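DNA primase (Aquifex aeolicus, PDB 2AU3) probably synthesises the short RNA primers that DNA polymerase extends during DNA replication, using a zinc-binding domain and a TOPRIM-type polymerase core. Local coordinates at residues 351-356 with 369-374. Numbering follows the deposited sequence.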
loop_
_atom_site.group_PDB
_atom_site.type_symbol
_atom_site.label_atom_id
_atom_site.label_comp_id
_atom_site.label_asym_id
_atom_site.label_seq_id
_atom_site.Cartn_x
_atom_site.Cartn_y
_atom_site.Cartn_z
ATOM N N LEU A 351 -22.638 11.364 -2.198
ATOM C CA LEU A 351 -22.609 12.223 -3.386
ATOM C C LEU A 351 -24.016 12.731 -3.836
ATOM O O LEU A 351 -24.268 13.932 -3.901
ATOM C CB LEU A 351 -21.941 11.470 -4.547
ATOM C CG LEU A 351 -21.840 12.225 -5.877
ATOM C CD1 LEU A 351 -20.857 13.384 -5.715
ATOM C CD2 LEU A 351 -21.403 11.278 -7.008
ATOM N N PHE A 352 -24.912 11.813 -4.167
ATOM C CA PHE A 352 -26.183 12.200 -4.799
ATOM C C PHE A 352 -27.138 12.836 -3.794
ATOM O O PHE A 352 -27.870 13.771 -4.124
ATOM C CB PHE A 352 -26.835 11.004 -5.493
ATOM C CG PHE A 352 -26.095 10.561 -6.727
ATOM C CD1 PHE A 352 -26.137 11.324 -7.883
ATOM C CD2 PHE A 352 -25.322 9.387 -6.716
ATOM C CE1 PHE A 352 -25.418 10.920 -9.044
ATOM C CE2 PHE A 352 -24.612 8.967 -7.877
ATOM C CZ PHE A 352 -24.663 9.737 -9.029
ATOM N N GLU A 353 -27.091 12.342 -2.561
ATOM C CA GLU A 353 -27.885 12.898 -1.492
ATOM C C GLU A 353 -27.440 14.331 -1.236
ATOM O O GLU A 353 -28.276 15.226 -1.089
ATOM C CB GLU A 353 -27.764 12.007 -0.269
ATOM C CG GLU A 353 -28.158 12.613 1.061
ATOM C CD GLU A 353 -27.976 11.599 2.182
ATOM O OE1 GLU A 353 -28.128 10.380 1.897
ATOM O OE2 GLU A 353 -27.632 12.003 3.323
ATOM N N THR A 354 -26.126 14.569 -1.281
ATOM C CA THR A 354 -25.582 15.923 -1.155
ATOM C C THR A 354 -25.918 16.855 -2.350
ATOM O O THR A 354 -26.260 18.026 -2.153
ATOM C CB THR A 354 -24.054 15.873 -0.876
ATOM O OG1 THR A 354 -23.816 15.045 0.264
ATOM C CG2 THR A 354 -23.527 17.237 -0.430
ATOM N N LEU A 355 -25.829 16.350 -3.579
ATOM C CA LEU A 355 -26.322 17.119 -4.735
ATOM C C LEU A 355 -27.797 17.494 -4.587
ATOM O O LEU A 355 -28.162 18.644 -4.762
ATOM C CB LEU A 355 -26.126 16.358 -6.046
ATOM C CG LEU A 355 -24.688 16.470 -6.552
ATOM C CD1 LEU A 355 -24.412 15.355 -7.546
ATOM C CD2 LEU A 355 -24.419 17.845 -7.190
ATOM N N ILE A 356 -28.630 16.519 -4.255
ATOM C CA ILE A 356 -30.058 16.766 -4.040
ATOM C C ILE A 356 -30.277 17.824 -2.955
ATOM O O ILE A 356 -31.120 18.703 -3.113
ATOM C CB ILE A 356 -30.817 15.439 -3.728
ATOM C CG1 ILE A 356 -30.874 14.567 -4.986
ATOM C CG2 ILE A 356 -32.224 15.711 -3.207
ATOM C CD1 ILE A 356 -31.156 13.072 -4.742
ATOM N N GLU A 369 -24.084 18.643 -12.921
ATOM C CA GLU A 369 -23.240 17.705 -12.186
ATOM C C GLU A 369 -24.016 16.439 -11.905
ATOM O O GLU A 369 -23.556 15.351 -12.200
ATOM C CB GLU A 369 -22.782 18.316 -10.858
ATOM C CG GLU A 369 -21.483 19.102 -10.935
ATOM C CD GLU A 369 -20.745 19.130 -9.595
ATOM O OE1 GLU A 369 -21.366 19.549 -8.580
ATOM O OE2 GLU A 369 -19.551 18.740 -9.563
ATOM N N PHE A 370 -25.207 16.608 -11.350
ATOM C CA PHE A 370 -26.089 15.487 -11.029
ATOM C C PHE A 370 -26.326 14.567 -12.229
ATOM O O PHE A 370 -26.142 13.342 -12.130
ATOM C CB PHE A 370 -27.418 16.003 -10.504
ATOM C CG PHE A 370 -28.333 14.921 -9.988
ATOM C CD1 PHE A 370 -28.228 14.470 -8.681
ATOM C CD2 PHE A 370 -29.329 14.387 -10.797
ATOM C CE1 PHE A 370 -29.096 13.477 -8.200
ATOM C CE2 PHE A 370 -30.185 13.397 -10.319
ATOM C CZ PHE A 370 -30.057 12.942 -9.031
ATOM N N ARG A 371 -26.720 15.149 -13.355
ATOM C CA ARG A 371 -27.005 14.347 -14.535
ATOM C C ARG A 371 -25.727 13.720 -15.083
ATOM O O ARG A 371 -25.752 12.603 -15.545
ATOM C CB ARG A 371 -27.769 15.151 -15.592
ATOM C CG ARG A 371 -26.960 15.578 -16.789
ATOM C CD ARG A 371 -27.625 16.681 -17.657
ATOM N NE ARG A 371 -28.379 16.113 -18.772
ATOM C CZ ARG A 371 -28.696 16.766 -19.884
ATOM N NH1 ARG A 371 -28.342 18.039 -20.052
ATOM N NH2 ARG A 371 -29.390 16.146 -20.831
ATOM N N TYR A 372 -24.610 14.435 -14.998
ATOM C CA TYR A 372 -23.310 13.854 -15.353
ATOM C C TYR A 372 -22.940 12.645 -14.460
ATOM O O TYR A 372 -22.614 11.586 -14.964
ATOM C CB TYR A 372 -22.239 14.932 -15.312
ATOM C CG TYR A 372 -20.817 14.444 -15.433
ATOM C CD1 TYR A 372 -20.257 14.156 -16.681
ATOM C CD2 TYR A 372 -20.017 14.320 -14.311
ATOM C CE1 TYR A 372 -18.944 13.724 -16.796
ATOM C CE2 TYR A 372 -18.701 13.905 -14.415
ATOM C CZ TYR A 372 -18.173 13.594 -15.652
ATOM O OH TYR A 372 -16.873 13.174 -15.742
ATOM N N TYR A 373 -22.975 12.800 -13.142
ATOM C CA TYR A 373 -22.630 11.660 -12.271
ATOM C C TYR A 373 -23.591 10.501 -12.431
ATOM O O TYR A 373 -23.193 9.337 -12.400
ATOM C CB TYR A 373 -22.568 12.069 -10.802
ATOM C CG TYR A 373 -21.372 12.890 -10.490
ATOM C CD1 TYR A 373 -20.120 12.504 -10.933
ATOM C CD2 TYR A 373 -21.503 14.097 -9.799
ATOM C CE1 TYR A 373 -19.002 13.286 -10.688
ATOM C CE2 TYR A 373 -20.402 14.883 -9.530
ATOM C CZ TYR A 373 -19.148 14.469 -9.970
ATOM O OH TYR A 373 -18.038 15.237 -9.720
ATOM N N LEU A 374 -24.867 10.832 -12.577
ATOM C CA LEU A 374 -25.904 9.829 -12.814
ATOM C C LEU A 374 -25.585 8.872 -13.947
ATOM O O LEU A 374 -25.998 7.701 -13.893
ATOM C CB LEU A 374 -27.243 10.505 -13.088
ATOM C CG LEU A 374 -28.449 9.840 -12.422
ATOM C CD1 LEU A 374 -28.246 9.724 -10.943
ATOM C CD2 LEU A 374 -29.760 10.560 -12.756
#
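Phe352 and Phe370 form the aromatic part of an apolar, nearly antiparallel helix-helix contact, in which helices 351-358 and 363-374 pack against each other within the helical domain of the primase. The axes of segments 351-356 and 369-374 come within 10.5 Å, with N-to-C directions at 160°, a separation filled by aromatic rings and leucine side chains. Phe352 illustrates how one aromatic ring can serve several partners at once. It turns its edge toward the face of Phe370 in an offset edge-to-face pair, the planes at 87° and CD1 3.7 Å from Phe370 CE1. The next carbon round the ring, CE1, lies 3.5 Å from Tyr373 CB; near the ring plane it also meets Leu374 N at 3.6 Å. Replacing Phe352 with an alanine is likely to open a gap beside Tyr373 CB and Leu374 and leave the face of Phe370 without its edge-on partner. Leu351 holds CG anti to the backbone nitrogen (chi1 179°), which carries CD2 over one face of Tyr373 in a CH-pi contact, 4.2 Å from the ring centroid. Leu355 works at ring edges: CB meets Phe370 and CD1 approaches Tyr373 CD2 at 3.9 Å. Ile308 of helix 298-313 touches Leu351 and Tyr373. Two consecutive, nearly antiparallel helices thus form a helical hairpin, against which helix 380-394 packs with Phe390 stacked on Phe370, in the helical domain of DnaG primases.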